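Local coordinates for halohydrin dehalogenase (Rhizobium radiobacter, PDB 4IY1), which probably catalyses the ring closure of vicinal halohydrins to epoxides with release of halide, and the reverse opening of epoxides by nucleophiles such as cyanide, at residues V84-I89 with K140-Y145. The protein carries 37 engineered substitutions. Residues are numbered along the deposited sequence; the frame is centred on the assembly and turned at random.
Sequences VEWRPI and KELSTY. Engineered in segment 84-89: Val-84 (natural residue Pro), Trp-86 (natural residue Phe), Arg-87 (natural residue Gln).
In this Rossmann-type fold of the short-chain dehydrogenase/reductase superfamily, the loop following strand 75-79 lies across the start of helix 143-163, at the rim of the probable active site. That helix carries Tyr-145, whose OH is hydrogen-bonded to Arg-149 and whose side chain touches Ser-132; the three fit the Ser-Tyr-Arg set expected of halohydrin dehalogenases. A single backbone bond pins the loop to the turn before the helix: N of engineered Arg-87 donates its N-H to Glu-141 O (3.1 Å), nearly straight at 169° and in the plane of the carbonyl. Glu-141 itself takes a left-handed backbone conformation, and Leu-142 follows as the N-cap residue. The same carbonyl receives a CA-H...O contact from Trp-86 CA at 3.5 Å, so two neighbouring loop residues converge on one oxygen.

Trp-86, an engineered residue, has CG anti to its carbonyl carbon (chi1 -41°). Leu-142, its CG anti to the backbone N, sends CD1 over one face of the indole, a CH-pi contact 4.1 Å from the centroid of the six-membered ring. Lys-140 O lies in plane at the edge of the same ring, 3.4 Å from Trp-86 CE3. Trp-249 of the third subunit meets this indole edge-to-face, which places the contact at a subunit interface. CB of engineered Val-84 approaches Tyr-145 CD2 at 4.2 Å.

The Glu-141 side chain, extended beyond CG, runs alongside the Arg-87 to Pro-88 peptide. Its OE2 is salt-bridged to NH1 of Arg-248 of the third subunit. The CG methylene, short of the carboxylate, packs on the loop backbone, with Glu-141 CG 3.4 Å from Arg-87 C and 3.7 Å from Pro-88 N.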
ATOM      1  N   VAL B  84       7.316 -16.314 -17.183  1.00 49.15           N
ATOM      2  CA  VAL B  84       6.134 -15.550 -17.578  1.00 57.00           C
ATOM      3  C   VAL B  84       5.920 -15.608 -19.090  1.00 85.50           C
ATOM      4  O   VAL B  84       6.809 -15.245 -19.871  1.00 91.31           O
ATOM      5  CB  VAL B  84       6.238 -14.067 -17.169  1.00 66.70           C
ATOM      6  CG1 VAL B  84       7.602 -13.483 -17.533  1.00 63.82           C
ATOM      7  CG2 VAL B  84       5.132 -13.269 -17.836  1.00 62.40           C
ATOM      8  N   GLU B  85       4.745 -16.082 -19.494  1.00 91.41           N
ATOM      9  CA  GLU B  85       4.260 -15.905 -20.858  1.00 95.03           C
ATOM     10  C   GLU B  85       2.839 -15.357 -20.819  1.00 87.94           C
ATOM     11  O   GLU B  85       1.931 -16.011 -20.300  1.00 75.12           O
ATOM     12  CB  GLU B  85       4.282 -17.239 -21.615  1.00103.66           C
ATOM     13  CG  GLU B  85       5.629 -17.598 -22.221  1.00 99.00           C
ATOM     14  CD  GLU B  85       6.092 -18.989 -21.831  1.00107.94           C
ATOM     15  OE1 GLU B  85       7.186 -19.390 -22.279  1.00112.61           O
ATOM     16  OE2 GLU B  85       5.380 -19.674 -21.059  1.00103.49           O
ATOM     17  N   TRP B  86       2.657 -14.158 -21.366  1.00 76.85           N
ATOM     18  CA  TRP B  86       1.384 -13.439 -21.266  1.00 73.17           C
ATOM     19  C   TRP B  86       0.250 -14.195 -21.906  1.00 80.99           C
ATOM     20  O   TRP B  86       0.422 -14.808 -22.957  1.00 87.94           O
ATOM     21  CB  TRP B  86       1.512 -12.062 -21.905  1.00 77.02           C
ATOM     22  CG  TRP B  86       2.821 -11.368 -21.593  1.00 84.53           C
ATOM     23  CD1 TRP B  86       4.107 -11.757 -21.978  1.00 93.60           C
ATOM     24  CD2 TRP B  86       3.009 -10.116 -20.849  1.00 75.91           C
ATOM     25  NE1 TRP B  86       5.049 -10.857 -21.524  1.00 85.57           N
ATOM     26  CE2 TRP B  86       4.459  -9.857 -20.835  1.00 72.06           C
ATOM     27  CE3 TRP B  86       2.157  -9.221 -20.207  1.00 62.00           C
ATOM     28  CZ2 TRP B  86       5.002  -8.759 -20.201  1.00 60.54           C
ATOM     29  CZ3 TRP B  86       2.721  -8.106 -19.582  1.00 62.91           C
ATOM     30  CH2 TRP B  86       4.108  -7.872 -19.598  1.00 57.89           C
ATOM     31  N   ARG B  87      -0.925 -14.156 -21.281  1.00 71.04           N
ATOM     32  CA  ARG B  87      -2.077 -14.935 -21.745  1.00 68.56           C
ATOM     33  C   ARG B  87      -3.327 -14.494 -20.998  1.00 72.28           C
ATOM     34  O   ARG B  87      -3.240 -14.023 -19.863  1.00 89.35           O
ATOM     35  CB  ARG B  87      -1.857 -16.434 -21.520  1.00 69.50           C
ATOM     36  CG  ARG B  87      -0.405 -16.882 -21.623  1.00 77.47           C
ATOM     37  CD  ARG B  87      -0.251 -18.387 -21.444  1.00 87.86           C
ATOM     38  NE  ARG B  87      -0.566 -19.117 -22.665  1.00 77.53           N
ATOM     39  CZ  ARG B  87      -1.734 -19.704 -22.910  1.00 87.54           C
ATOM     40  NH1 ARG B  87      -2.704 -19.682 -22.000  1.00 79.30           N
ATOM     41  NH2 ARG B  87      -1.933 -20.316 -24.072  1.00 78.15           N
ATOM     42  N   PRO B  88      -4.498 -14.628 -21.639  1.00 60.73           N
ATOM     43  CA  PRO B  88      -5.754 -14.258 -21.009  1.00 53.69           C
ATOM     44  C   PRO B  88      -6.209 -15.379 -20.087  1.00 57.68           C
ATOM     45  O   PRO B  88      -5.836 -16.541 -20.294  1.00 52.58           O
ATOM     46  CB  PRO B  88      -6.723 -14.114 -22.198  1.00 59.89           C
ATOM     47  CG  PRO B  88      -5.941 -14.477 -23.434  1.00 56.16           C
ATOM     48  CD  PRO B  88      -4.710 -15.195 -22.976  1.00 56.38           C
ATOM     49  N   ILE B  89      -6.976 -15.021 -19.059  1.00 47.27           N
ATOM     50  CA  ILE B  89      -7.345 -15.951 -17.990  1.00 43.38           C
ATOM     51  C   ILE B  89      -7.999 -17.222 -18.550  1.00 47.23           C
ATOM     52  O   ILE B  89      -7.610 -18.339 -18.193  1.00 47.03           O
ATOM     53  CB  ILE B  89      -8.294 -15.284 -16.967  1.00 34.37           C
ATOM     54  CG1 ILE B  89      -8.866 -16.322 -15.993  1.00 34.47           C
ATOM     55  CG2 ILE B  89      -9.419 -14.551 -17.678  1.00 38.76           C
ATOM     56  CD1 ILE B  89      -8.056 -16.494 -14.731  1.00 35.95           C
ATOM     57  N   LYS B 140      -1.254  -6.037 -17.666  1.00 29.80           N
ATOM     58  CA  LYS B 140      -2.401  -6.908 -17.877  1.00 32.22           C
ATOM     59  C   LYS B 140      -2.016  -8.228 -18.542  1.00 36.03           C
ATOM     60  O   LYS B 140      -0.867  -8.421 -18.938  1.00 41.32           O
ATOM     61  CB  LYS B 140      -3.499  -6.191 -18.647  1.00 41.34           C
ATOM     62  CG  LYS B 140      -3.009  -5.273 -19.757  1.00 44.88           C
ATOM     63  CD  LYS B 140      -4.181  -4.589 -20.447  1.00 62.02           C
ATOM     64  CE  LYS B 140      -3.871  -4.273 -21.912  1.00 69.94           C
ATOM     65  NZ  LYS B 140      -5.117  -4.384 -22.749  1.00 61.29           N
ATOM     66  N   GLU B 141      -2.914  -9.202 -18.479  1.00 42.24           N
ATOM     67  CA  GLU B 141      -2.612 -10.593 -18.905  1.00 54.57           C
ATOM     68  C   GLU B 141      -1.387 -11.264 -18.282  1.00 53.72           C
ATOM     69  O   GLU B 141      -0.862 -12.238 -18.846  1.00 47.49           O
ATOM     70  CB  GLU B 141      -2.501 -10.689 -20.420  1.00 59.03           C
ATOM     71  CG  GLU B 141      -3.803 -11.083 -21.073  1.00 68.30           C
ATOM     72  CD  GLU B 141      -3.739 -10.950 -22.571  1.00 71.12           C
ATOM     73  OE1 GLU B 141      -4.686 -10.365 -23.147  1.00 59.69           O
ATOM     74  OE2 GLU B 141      -2.719 -11.397 -23.150  1.00 55.81           O
ATOM     75  N   LEU B 142      -0.942 -10.728 -17.140  1.00 40.14           N
ATOM     76  CA  LEU B 142       0.208 -11.231 -16.392  1.00 41.03           C
ATOM     77  C   LEU B 142      -0.254 -11.852 -15.054  1.00 35.63           C
ATOM     78  O   LEU B 142       0.498 -11.904 -14.088  1.00 33.93           O
ATOM     79  CB  LEU B 142       1.157 -10.060 -16.110  1.00 45.27           C
ATOM     80  CG  LEU B 142       2.608 -10.377 -15.755  1.00 51.08           C
ATOM     81  CD1 LEU B 142       3.212 -11.248 -16.838  1.00 55.85           C
ATOM     82  CD2 LEU B 142       3.433  -9.113 -15.547  1.00 54.08           C
ATOM     83  N   SER B 143      -1.469 -12.371 -15.025  1.00 34.88           N
ATOM     84  CA  SER B 143      -2.212 -12.506 -13.779  1.00 36.43           C
ATOM     85  C   SER B 143      -1.720 -13.609 -12.831  1.00 30.14           C
ATOM     86  O   SER B 143      -1.580 -13.391 -11.626  1.00 27.07           O
ATOM     87  CB  SER B 143      -3.708 -12.671 -14.063  1.00 40.27           C
ATOM     88  OG  SER B 143      -4.066 -14.043 -14.117  1.00 45.31           O
ATOM     89  N   THR B 144      -1.431 -14.779 -13.369  1.00 28.91           N
ATOM     90  CA  THR B 144      -0.873 -15.846 -12.553  1.00 30.36           C
ATOM     91  C   THR B 144       0.452 -15.416 -11.927  1.00 31.77           C
ATOM     92  O   THR B 144       0.698 -15.654 -10.740  1.00 34.12           O
ATOM     93  CB  THR B 144      -0.626 -17.130 -13.383  1.00 35.61           C
ATOM     94  OG1 THR B 144       0.193 -16.812 -14.507  1.00 39.94           O
ATOM     95  CG2 THR B 144      -1.944 -17.732 -13.880  1.00 34.10           C
ATOM     96  N   TYR B 145       1.312 -14.789 -12.728  1.00 26.87           N
ATOM     97  CA  TYR B 145       2.608 -14.341 -12.254  1.00 24.85           C
ATOM     98  C   TYR B 145       2.502 -13.248 -11.177  1.00 27.45           C
ATOM     99  O   TYR B 145       3.206 -13.287 -10.178  1.00 28.32           O
ATOM    100  CB  TYR B 145       3.437 -13.810 -13.429  1.00 27.26           C
ATOM    101  CG  TYR B 145       4.854 -13.448 -13.032  1.00 25.34           C
ATOM    102  CD1 TYR B 145       5.207 -12.143 -12.770  1.00 25.13           C
ATOM    103  CD2 TYR B 145       5.841 -14.414 -12.971  1.00 29.62           C
ATOM    104  CE1 TYR B 145       6.525 -11.794 -12.484  1.00 25.94           C
ATOM    105  CE2 TYR B 145       7.149 -14.092 -12.660  1.00 30.94           C
ATOM    106  CZ  TYR B 145       7.496 -12.771 -12.459  1.00 25.06           C
ATOM    107  OH  TYR B 145       8.783 -12.468 -12.050  1.00 28.84           O
TER